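Local coordinates for protein amicyanin (Paracoccus versutus, PDB 1ID2) that carries electrons through a type 1 (blue) copper site in a beta barrel, probably accepting them from methylamine dehydrogenase as amicyanins generally do, at residues A[26-31]-A[48-53]; A[41-46]-A[78-83]; A[53-58]-A[92-97]. All coordinates share one frame; numbering follows the deposited sequence.

The three contacts run from the copper site into the core of the barrel. Contact 3 (53-58 with 92-97) holds three of the four copper ligands, and contact 1 (26-31 with 48-53) lies beside it, their centres about 11 Å apart; the two share Pro53. Tyr31 OH of contact 1 probably hydrogen-bonds Asn55 O of contact 3 at 2.8 Å, and Glu50 OE2 accepts a hydrogen bond from NE2 of the copper ligand His54. Contact 2 (41-46 with 78-83), centred about 17 Å from contact 1 and 15 Å from contact 3, is the sheet interior; its Trp46 CD2 packs 3.5 Å from Val56 CG2, tying the sheet to the segment that carries His54.

Contact 1: residues A[26-31]-A[48-53]; sequences IEKMKY and NGEVMP
Glu50 sets its CG in the crowded position between backbone N and carbonyl carbon (chi1 48°), and an extended chain beyond it (chi2 -173°) carries the carboxylate into the turn from Glu27 to Lys30. Lys28 does the reverse: its chain bends at chi2, chi3 and chi4, curling NZ back to the tip of the same carboxylate. OE1 of Glu50 is thereby gripped twice. Lys28 NZ meets it nearly along its C-O axis in a salt bridge of 2.7 Å, while Lys28 N approaches from above the carboxylate plane at 2.6 Å. The other oxygen, Glu50 OE2, uses its syn lone pair to take Met29 N at 3.1 Å in a nearly straight bond, and it also bonds His54 NE2. Glu27 joins this charged cluster through Lys28, whose positive charge probably offsets the crowding of the two carboxylates. An alanine in place of Glu50 would probably loosen the type I' turn and leave the copper ligand His54 less firmly oriented.

Beyond the turn, the bent thioethers of Met29 and Met52 meet tip to tip, CE to CE at 3.6 Å. Asn48, with CG anti to its backbone N (chi1 -174°), closes an Asx turn by accepting from Glu50 N on OD1, and its ND2 donates to Met52 O at 2.9 Å. Gly49 N bonds Ile26 O at 2.9 Å, in the carbonyl plane. That bond continues the parallel pairing of strands 22-27 and 43-48 to their ends, where the hairpin joining 22-27 to the edge strand 30-31 lies against the loop leading to strand 57-58.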
loop_
_atom_site.group_PDB
_atom_site.type_symbol
_atom_site.label_atom_id
_atom_site.label_comp_id
_atom_site.label_asym_id
_atom_site.label_seq_id
_atom_site.Cartn_x
_atom_site.Cartn_y
_atom_site.Cartn_z
ATOM N N ILE A 26 -8.058 5.464 -2.107
ATOM C CA ILE A 26 -8.525 4.638 -3.203
ATOM C C ILE A 26 -9.990 4.949 -3.507
ATOM O O ILE A 26 -10.866 4.677 -2.685
ATOM C CB ILE A 26 -8.367 3.123 -2.874
ATOM C CG1 ILE A 26 -6.958 2.832 -2.319
ATOM C CG2 ILE A 26 -8.608 2.312 -4.135
ATOM C CD1 ILE A 26 -6.808 1.476 -1.635
ATOM N N GLU A 27 -10.251 5.495 -4.694
ATOM C CA GLU A 27 -11.611 5.820 -5.110
ATOM C C GLU A 27 -11.733 5.560 -6.580
ATOM O O GLU A 27 -10.814 5.842 -7.343
ATOM C CB GLU A 27 -11.947 7.294 -4.874
ATOM C CG GLU A 27 -12.772 7.603 -3.654
ATOM C CD GLU A 27 -14.161 7.008 -3.694
ATOM O OE1 GLU A 27 -15.061 7.574 -4.337
ATOM O OE2 GLU A 27 -14.388 6.046 -2.953
ATOM N N LYS A 28 -12.918 5.102 -6.966
ATOM C CA LYS A 28 -13.301 4.880 -8.352
ATOM C C LYS A 28 -12.263 4.107 -9.166
ATOM O O LYS A 28 -11.919 4.459 -10.291
ATOM C CB LYS A 28 -13.714 6.214 -8.985
ATOM C CG LYS A 28 -14.587 7.104 -8.018
ATOM C CD LYS A 28 -16.134 6.797 -7.963
ATOM C CE LYS A 28 -16.490 5.329 -7.623
ATOM N NZ LYS A 28 -16.655 4.953 -6.161
ATOM N N MET A 29 -11.914 2.947 -8.612
ATOM C CA MET A 29 -10.994 2.002 -9.206
ATOM C C MET A 29 -9.633 2.614 -9.513
ATOM O O MET A 29 -8.928 2.123 -10.394
ATOM C CB MET A 29 -11.595 1.398 -10.481
ATOM C CG MET A 29 -12.991 0.837 -10.301
ATOM S SD MET A 29 -13.113 -0.547 -9.199
ATOM C CE MET A 29 -12.695 -1.934 -10.260
ATOM N N LYS A 30 -9.224 3.604 -8.721
ATOM C CA LYS A 30 -7.923 4.268 -8.888
ATOM C C LYS A 30 -7.263 4.394 -7.525
ATOM O O LYS A 30 -7.930 4.683 -6.535
ATOM C CB LYS A 30 -8.098 5.696 -9.414
ATOM C CG LYS A 30 -8.449 5.841 -10.876
ATOM C CD LYS A 30 -9.089 7.206 -11.149
ATOM C CE LYS A 30 -8.109 8.359 -10.972
ATOM N NZ LYS A 30 -8.781 9.690 -11.082
ATOM N N TYR A 31 -5.941 4.328 -7.510
ATOM C CA TYR A 31 -5.167 4.839 -6.391
ATOM C C TYR A 31 -5.060 6.302 -6.674
ATOM O O TYR A 31 -4.566 6.679 -7.736
ATOM C CB TYR A 31 -3.755 4.254 -6.386
ATOM C CG TYR A 31 -3.744 2.790 -6.129
ATOM C CD1 TYR A 31 -4.120 2.280 -4.879
ATOM C CD2 TYR A 31 -3.400 1.903 -7.135
ATOM C CE1 TYR A 31 -4.141 0.913 -4.639
ATOM C CE2 TYR A 31 -3.427 0.537 -6.908
ATOM C CZ TYR A 31 -3.785 0.042 -5.671
ATOM O OH TYR A 31 -3.702 -1.320 -5.469
ATOM N N ASN A 48 -9.209 2.644 1.580
ATOM C CA ASN A 48 -10.209 2.375 0.581
ATOM C C ASN A 48 -11.486 3.161 0.878
ATOM O O ASN A 48 -12.075 3.015 1.956
ATOM C CB ASN A 48 -10.524 0.870 0.544
ATOM C CG ASN A 48 -11.469 0.508 -0.597
ATOM O OD1 ASN A 48 -11.698 1.313 -1.477
ATOM N ND2 ASN A 48 -12.013 -0.705 -0.578
ATOM N N GLY A 49 -11.889 4.000 -0.064
ATOM C CA GLY A 49 -13.068 4.803 0.133
ATOM C C GLY A 49 -14.343 4.151 -0.362
ATOM O O GLY A 49 -15.418 4.673 -0.103
ATOM N N GLU A 50 -14.256 3.038 -1.083
ATOM C CA GLU A 50 -15.443 2.499 -1.740
ATOM C C GLU A 50 -15.755 1.076 -1.329
ATOM O O GLU A 50 -14.911 0.397 -0.737
ATOM C CB GLU A 50 -15.309 2.598 -3.269
ATOM C CG GLU A 50 -13.993 2.098 -3.862
ATOM C CD GLU A 50 -13.875 2.379 -5.362
ATOM O OE1 GLU A 50 -14.524 3.321 -5.857
ATOM O OE2 GLU A 50 -13.090 1.688 -6.043
ATOM N N VAL A 51 -16.929 0.592 -1.720
ATOM C CA VAL A 51 -17.350 -0.773 -1.376
ATOM C C VAL A 51 -16.673 -1.912 -2.147
ATOM O O VAL A 51 -16.715 -3.061 -1.713
ATOM C CB VAL A 51 -18.889 -0.945 -1.496
ATOM C CG1 VAL A 51 -19.568 -0.210 -0.388
ATOM C CG2 VAL A 51 -19.380 -0.407 -2.807
ATOM N N MET A 52 -16.135 -1.620 -3.327
ATOM C CA MET A 52 -15.258 -2.565 -4.030
ATOM C C MET A 52 -14.013 -2.841 -3.202
ATOM O O MET A 52 -13.255 -1.934 -2.897
ATOM C CB MET A 52 -14.813 -1.988 -5.367
ATOM C CG MET A 52 -13.989 -2.941 -6.213
ATOM S SD MET A 52 -14.996 -4.192 -6.983
ATOM C CE MET A 52 -15.473 -3.366 -8.519
ATOM N N PRO A 53 -13.714 -4.109 -2.952
ATOM C CA PRO A 53 -12.518 -4.315 -2.140
ATOM C C PRO A 53 -11.262 -4.156 -2.980
ATOM O O PRO A 53 -11.240 -4.516 -4.156
ATOM C CB PRO A 53 -12.703 -5.734 -1.596
ATOM C CG PRO A 53 -14.201 -5.979 -1.719
ATOM C CD PRO A 53 -14.547 -5.319 -3.013
#

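Contact 2: residues A[41-46]-A[78-83]; sequences GETVYW and AYAITF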
loop_
_atom_site.group_PDB
_atom_site.type_symbol
_atom_site.label_atom_id
_atom_site.label_comp_id
_atom_site.label_asym_id
_atom_site.label_seq_id
_atom_site.Cartn_x
_atom_site.Cartn_y
_atom_site.Cartn_z
ATOM N N GLY A 41 12.241 3.877 6.155
ATOM C CA GLY A 41 11.718 3.951 7.501
ATOM C C GLY A 41 10.331 4.563 7.644
ATOM O O GLY A 41 9.680 4.320 8.659
ATOM N N GLU A 42 9.856 5.337 6.665
ATOM C CA GLU A 42 8.465 5.817 6.708
ATOM C C GLU A 42 7.424 4.763 6.316
ATOM O O GLU A 42 7.725 3.787 5.619
ATOM C CB GLU A 42 8.274 7.054 5.830
ATOM C CG GLU A 42 8.901 8.333 6.382
ATOM C CD GLU A 42 8.503 9.570 5.589
ATOM O OE1 GLU A 42 9.341 10.109 4.830
ATOM O OE2 GLU A 42 7.341 10.006 5.730
ATOM N N THR A 43 6.207 4.949 6.818
ATOM C CA THR A 43 5.083 4.052 6.552
ATOM C C THR A 43 4.100 4.773 5.624
ATOM O O THR A 43 3.998 6.003 5.676
ATOM C CB THR A 43 4.372 3.644 7.897
ATOM O OG1 THR A 43 5.325 3.023 8.777
ATOM C CG2 THR A 43 3.216 2.663 7.648
ATOM N N VAL A 44 3.558 4.047 4.644
ATOM C CA VAL A 44 2.502 4.583 3.783
ATOM C C VAL A 44 1.232 3.867 4.178
ATOM O O VAL A 44 1.256 2.675 4.362
ATOM C CB VAL A 44 2.742 4.296 2.282
ATOM C CG1 VAL A 44 1.702 5.004 1.450
ATOM C CG2 VAL A 44 4.126 4.737 1.867
ATOM N N TYR A 45 0.124 4.592 4.284
ATOM C CA TYR A 45 -1.177 3.969 4.475
ATOM C C TYR A 45 -2.004 4.130 3.218
ATOM O O TYR A 45 -1.870 5.120 2.503
ATOM C CB TYR A 45 -1.921 4.618 5.645
ATOM C CG TYR A 45 -1.317 4.329 7.008
ATOM C CD1 TYR A 45 -0.143 4.955 7.424
ATOM C CD2 TYR A 45 -1.956 3.490 7.900
ATOM C CE1 TYR A 45 0.374 4.734 8.691
ATOM C CE2 TYR A 45 -1.465 3.293 9.181
ATOM C CZ TYR A 45 -0.303 3.907 9.567
ATOM O OH TYR A 45 0.174 3.694 10.841
ATOM N N TRP A 46 -2.765 3.093 2.898
ATOM C CA TRP A 46 -3.751 3.137 1.833
ATOM C C TRP A 46 -5.080 3.071 2.536
ATOM O O TRP A 46 -5.186 2.410 3.556
ATOM C CB TRP A 46 -3.615 1.924 0.913
ATOM C CG TRP A 46 -2.466 2.025 -0.027
ATOM C CD1 TRP A 46 -2.489 2.513 -1.299
ATOM C CD2 TRP A 46 -1.100 1.672 0.253
ATOM N NE1 TRP A 46 -1.224 2.507 -1.820
ATOM C CE2 TRP A 46 -0.359 2.001 -0.895
ATOM C CE3 TRP A 46 -0.450 1.102 1.354
ATOM C CZ2 TRP A 46 1.028 1.776 -0.960
ATOM C CZ3 TRP A 46 0.917 0.884 1.281
ATOM C CH2 TRP A 46 1.639 1.218 0.133
ATOM N N ALA A 78 -8.028 0.666 6.176
ATOM C CA ALA A 78 -6.755 1.215 5.803
ATOM C C ALA A 78 -5.701 0.099 5.899
ATOM O O ALA A 78 -5.975 -0.970 6.443
ATOM C CB ALA A 78 -6.432 2.386 6.712
ATOM N N TYR A 79 -4.540 0.304 5.286
ATOM C CA TYR A 79 -3.487 -0.706 5.294
ATOM C C TYR A 79 -2.121 -0.035 5.239
ATOM O O TYR A 79 -1.957 0.983 4.563
ATOM C CB TYR A 79 -3.676 -1.653 4.111
ATOM C CG TYR A 79 -2.825 -2.899 4.157
ATOM C CD1 TYR A 79 -1.648 -2.965 3.426
ATOM C CD2 TYR A 79 -3.227 -4.028 4.870
ATOM C CE1 TYR A 79 -0.895 -4.102 3.388
ATOM C CE2 TYR A 79 -2.465 -5.191 4.835
ATOM C CZ TYR A 79 -1.300 -5.211 4.077
ATOM O OH TYR A 79 -0.524 -6.334 3.957
ATOM N N ALA A 80 -1.181 -0.544 6.036
ATOM C CA ALA A 80 0.111 0.107 6.232
ATOM C C ALA A 80 1.258 -0.800 5.840
ATOM O O ALA A 80 1.261 -1.994 6.152
ATOM C CB ALA A 80 0.278 0.526 7.681
ATOM N N ILE A 81 2.240 -0.204 5.183
ATOM C CA ILE A 81 3.480 -0.868 4.854
ATOM C C ILE A 81 4.583 0.121 5.173
ATOM O O ILE A 81 4.528 1.293 4.742
ATOM C CB ILE A 81 3.567 -1.264 3.343
ATOM C CG1 ILE A 81 2.446 -2.223 2.974
ATOM C CG2 ILE A 81 4.897 -1.955 3.071
ATOM C CD1 ILE A 81 2.480 -2.701 1.533
ATOM N N THR A 82 5.572 -0.349 5.932
ATOM C CA THR A 82 6.773 0.418 6.216
ATOM C C THR A 82 7.885 0.030 5.241
ATOM O O THR A 82 8.222 -1.142 5.120
ATOM C CB THR A 82 7.218 0.165 7.650
ATOM O OG1 THR A 82 6.160 0.567 8.531
ATOM C CG2 THR A 82 8.489 0.936 7.974
ATOM N N PHE A 83 8.464 1.029 4.578
ATOM C CA PHE A 83 9.460 0.804 3.536
ATOM C C PHE A 83 10.829 1.108 4.100
ATOM O O PHE A 83 11.144 2.251 4.401
ATOM C CB PHE A 83 9.199 1.701 2.318
ATOM C CG PHE A 83 8.061 1.236 1.465
ATOM C CD1 PHE A 83 6.760 1.622 1.748
ATOM C CD2 PHE A 83 8.277 0.360 0.417
ATOM C CE1 PHE A 83 5.701 1.124 0.998
ATOM C CE2 PHE A 83 7.220 -0.136 -0.343
ATOM C CZ PHE A 83 5.939 0.240 -0.052
#
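Backbone hydrogen bonds set the frame. Val44 and Ile81 form one hydrogen-bonded antiparallel pair, Val44 N reaching Ile81 O at 2.9 Å, and Trp46 with Tyr79 forms the next, with 2.8 Å from Trp46 N to Tyr79 O. Past Thr43 the bonding continues through Glu42 and Gly41, where Phe83 N donates nearly along the C=O axis of Glu42 and Gly41 N closes on Phe83 O. The positive phi of Gly41 (91°) is one that a side chain would jam against the preceding carbonyl.

One polar side-chain bond crosses the strands. Thr43 and Thr82 face each other as a non-hydrogen-bonded pair, each with OG1 beside its own backbone N, and the two hydroxyls meet tip to tip at 2.6 Å; their methyls turn anti to the backbone N, that of Thr43 coming alongside Ala80 CB.

The aromatic and apolar contacts fall on both faces. On the side of the sheet that carries Thr43 and Thr82, Ala80 puts CB over one face of the Tyr45 ring in a CH-pi contact, 3.8 Å from its centroid and 20° off the normal. On the other face Trp46 reaches diagonally across to the partner strand, laying CZ3 at 3.9 Å from Ile81 CG1 and bringing CH2 to the edge of the Phe83 ring. Val44 CG2 comes 4.0 Å from Phe83 CE1. Val103 of strand 100-105 packs on Val44, Trp46 and Phe83, so this face looks into the core. The pair belongs to the larger sheet of the cupredoxin beta sandwich, this side facing the smaller sheet.

Contact 3: residues A[53-58]-A[92-97]; sequences PHNVAF and FCTPHP. With CU (copper (II) ion), chain D.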
loop_
_atom_site.group_PDB
_atom_site.type_symbol
_atom_site.label_atom_id
_atom_site.label_comp_id
_atom_site.label_asym_id
_atom_site.label_seq_id
_atom_site.Cartn_x
_atom_site.Cartn_y
_atom_site.Cartn_z
ATOM N N PRO A 53 -13.714 -4.109 -2.952
ATOM C CA PRO A 53 -12.518 -4.315 -2.140
ATOM C C PRO A 53 -11.262 -4.156 -2.980
ATOM O O PRO A 53 -11.240 -4.516 -4.156
ATOM C CB PRO A 53 -12.703 -5.734 -1.596
ATOM C CG PRO A 53 -14.201 -5.979 -1.719
ATOM C CD PRO A 53 -14.547 -5.319 -3.013
ATOM N N HIS A 54 -10.212 -3.639 -2.356
ATOM C CA HIS A 54 -8.953 -3.355 -3.020
ATOM C C HIS A 54 -7.822 -3.740 -2.079
ATOM O O HIS A 54 -8.007 -3.726 -0.864
ATOM C CB HIS A 54 -8.865 -1.877 -3.367
ATOM C CG HIS A 54 -9.899 -1.424 -4.366
ATOM N ND1 HIS A 54 -9.921 -1.898 -5.654
ATOM C CD2 HIS A 54 -10.827 -0.446 -4.245
ATOM C CE1 HIS A 54 -10.854 -1.206 -6.280
ATOM N NE2 HIS A 54 -11.431 -0.319 -5.480
ATOM N N ASN A 55 -6.727 -4.255 -2.624
ATOM C CA ASN A 55 -5.538 -4.508 -1.809
ATOM C C ASN A 55 -4.306 -3.860 -2.424
ATOM O O ASN A 55 -4.432 -3.013 -3.326
ATOM C CB ASN A 55 -5.307 -6.016 -1.600
ATOM C CG ASN A 55 -4.708 -6.701 -2.817
ATOM O OD1 ASN A 55 -4.895 -6.244 -3.927
ATOM N ND2 ASN A 55 -4.074 -7.856 -2.616
ATOM N N VAL A 56 -3.154 -4.091 -1.786
ATOM C CA VAL A 56 -1.853 -3.645 -2.307
ATOM C C VAL A 56 -0.989 -4.880 -2.482
ATOM O O VAL A 56 -0.942 -5.711 -1.572
ATOM C CB VAL A 56 -1.162 -2.649 -1.320
ATOM C CG1 VAL A 56 0.267 -2.361 -1.738
ATOM C CG2 VAL A 56 -1.925 -1.352 -1.304
ATOM N N ALA A 57 -0.499 -5.104 -3.707
ATOM C CA ALA A 57 0.311 -6.284 -4.022
ATOM C C ALA A 57 1.558 -5.968 -4.853
ATOM O O ALA A 57 1.648 -4.920 -5.516
ATOM C CB ALA A 57 -0.544 -7.343 -4.729
ATOM N N PHE A 58 2.577 -6.802 -4.676
ATOM C CA PHE A 58 3.868 -6.609 -5.338
ATOM C C PHE A 58 4.188 -7.933 -6.030
ATOM O O PHE A 58 3.904 -9.000 -5.489
ATOM C CB PHE A 58 4.985 -6.267 -4.323
ATOM C CG PHE A 58 4.786 -4.941 -3.563
ATOM C CD1 PHE A 58 5.216 -3.740 -4.096
ATOM C CD2 PHE A 58 4.176 -4.914 -2.315
ATOM C CE1 PHE A 58 5.024 -2.530 -3.408
ATOM C CE2 PHE A 58 3.989 -3.710 -1.627
ATOM C CZ PHE A 58 4.408 -2.527 -2.172
ATOM N N PHE A 92 0.093 -3.124 -7.394
ATOM C CA PHE A 92 -1.120 -3.202 -8.167
ATOM C C PHE A 92 -2.147 -3.867 -7.255
ATOM O O PHE A 92 -1.822 -4.301 -6.145
ATOM C CB PHE A 92 -0.880 -4.035 -9.451
ATOM C CG PHE A 92 -0.409 -5.439 -9.180
ATOM C CD1 PHE A 92 0.917 -5.683 -8.842
ATOM C CD2 PHE A 92 -1.310 -6.497 -9.133
ATOM C CE1 PHE A 92 1.328 -6.942 -8.443
ATOM C CE2 PHE A 92 -0.895 -7.771 -8.733
ATOM C CZ PHE A 92 0.442 -7.983 -8.379
ATOM N N CYS A 93 -3.396 -3.887 -7.696
ATOM C CA CYS A 93 -4.472 -4.462 -6.919
ATOM C C CYS A 93 -4.740 -5.808 -7.531
ATOM O O CYS A 93 -4.837 -5.926 -8.742
ATOM C CB CYS A 93 -5.713 -3.565 -7.001
ATOM S SG CYS A 93 -7.107 -4.283 -6.177
ATOM N N THR A 94 -4.675 -6.840 -6.709
ATOM C CA THR A 94 -4.620 -8.211 -7.178
ATOM C C THR A 94 -5.765 -8.583 -8.117
ATOM O O THR A 94 -5.537 -9.144 -9.179
ATOM C CB THR A 94 -4.589 -9.185 -5.974
ATOM O OG1 THR A 94 -3.368 -8.998 -5.255
ATOM C CG2 THR A 94 -4.684 -10.636 -6.437
ATOM N N PRO A 95 -7.016 -8.277 -7.741
ATOM C CA PRO A 95 -8.102 -8.619 -8.658
ATOM C C PRO A 95 -8.337 -7.587 -9.784
ATOM O O PRO A 95 -9.041 -7.869 -10.761
ATOM C CB PRO A 95 -9.300 -8.744 -7.722
ATOM C CG PRO A 95 -9.005 -7.732 -6.669
ATOM C CD PRO A 95 -7.534 -7.862 -6.425
ATOM N N HIS A 96 -7.669 -6.437 -9.681
ATOM C CA HIS A 96 -7.822 -5.329 -10.625
ATOM C C HIS A 96 -6.446 -4.826 -11.031
ATOM O O HIS A 96 -6.035 -3.725 -10.631
ATOM C CB HIS A 96 -8.597 -4.182 -9.957
ATOM C CG HIS A 96 -9.846 -4.617 -9.245
ATOM N ND1 HIS A 96 -10.112 -4.219 -7.952
ATOM C CD2 HIS A 96 -10.814 -5.477 -9.657
ATOM C CE1 HIS A 96 -11.221 -4.844 -7.609
ATOM N NE2 HIS A 96 -11.681 -5.624 -8.604
ATOM N N PRO A 97 -5.692 -5.634 -11.807
ATOM C CA PRO A 97 -4.279 -5.365 -12.085
ATOM C C PRO A 97 -4.043 -4.125 -12.956
ATOM O O PRO A 97 -2.915 -3.713 -13.165
ATOM C CB PRO A 97 -3.808 -6.632 -12.795
ATOM C CG PRO A 97 -4.980 -7.571 -12.775
ATOM C CD PRO A 97 -6.179 -6.756 -12.626
HETATM CU CU CU D . -8.681 -3.095 -6.707
#
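This is the type 1 copper site of a cupredoxin, where His54 from one loop meets Cys93 and His96 from the loop after strand 87-92; Met99 is the fourth ligand. Copper is bound by His54 ND1 at 2.0 Å, by Cys93 SG at 2.0 Å and by His96 ND1 at 2.2 Å. The two imidazoles meet rim to rim with planes at 76°, and Cys93 SG lies at the edge of the His54 ring, in its plane. SG stands anti to its backbone N (chi1 175°) and accepts a long hydrogen bond, 3.6 Å, from Asn55 N.

Asn55, its CG in the crowded position (chi1 77°), clamps the two loops together. Its OD1 takes Thr94 N on a lone pair at 2.9 Å, and ND2 gives a nearly in-plane bond to Thr94 OG1 at 3.0 Å as well as one to Gly70 O. Farther from the metal, Ala57 and Phe92 pair through two backbone bonds, and Ala57 CB sits over one face of the Phe92 ring.

The N-H donated to SG would probably draw charge from the thiolate and help tune the copper potential, while the Asn55 clamp is likely to hold Cys93 and His54 at a fixed spacing.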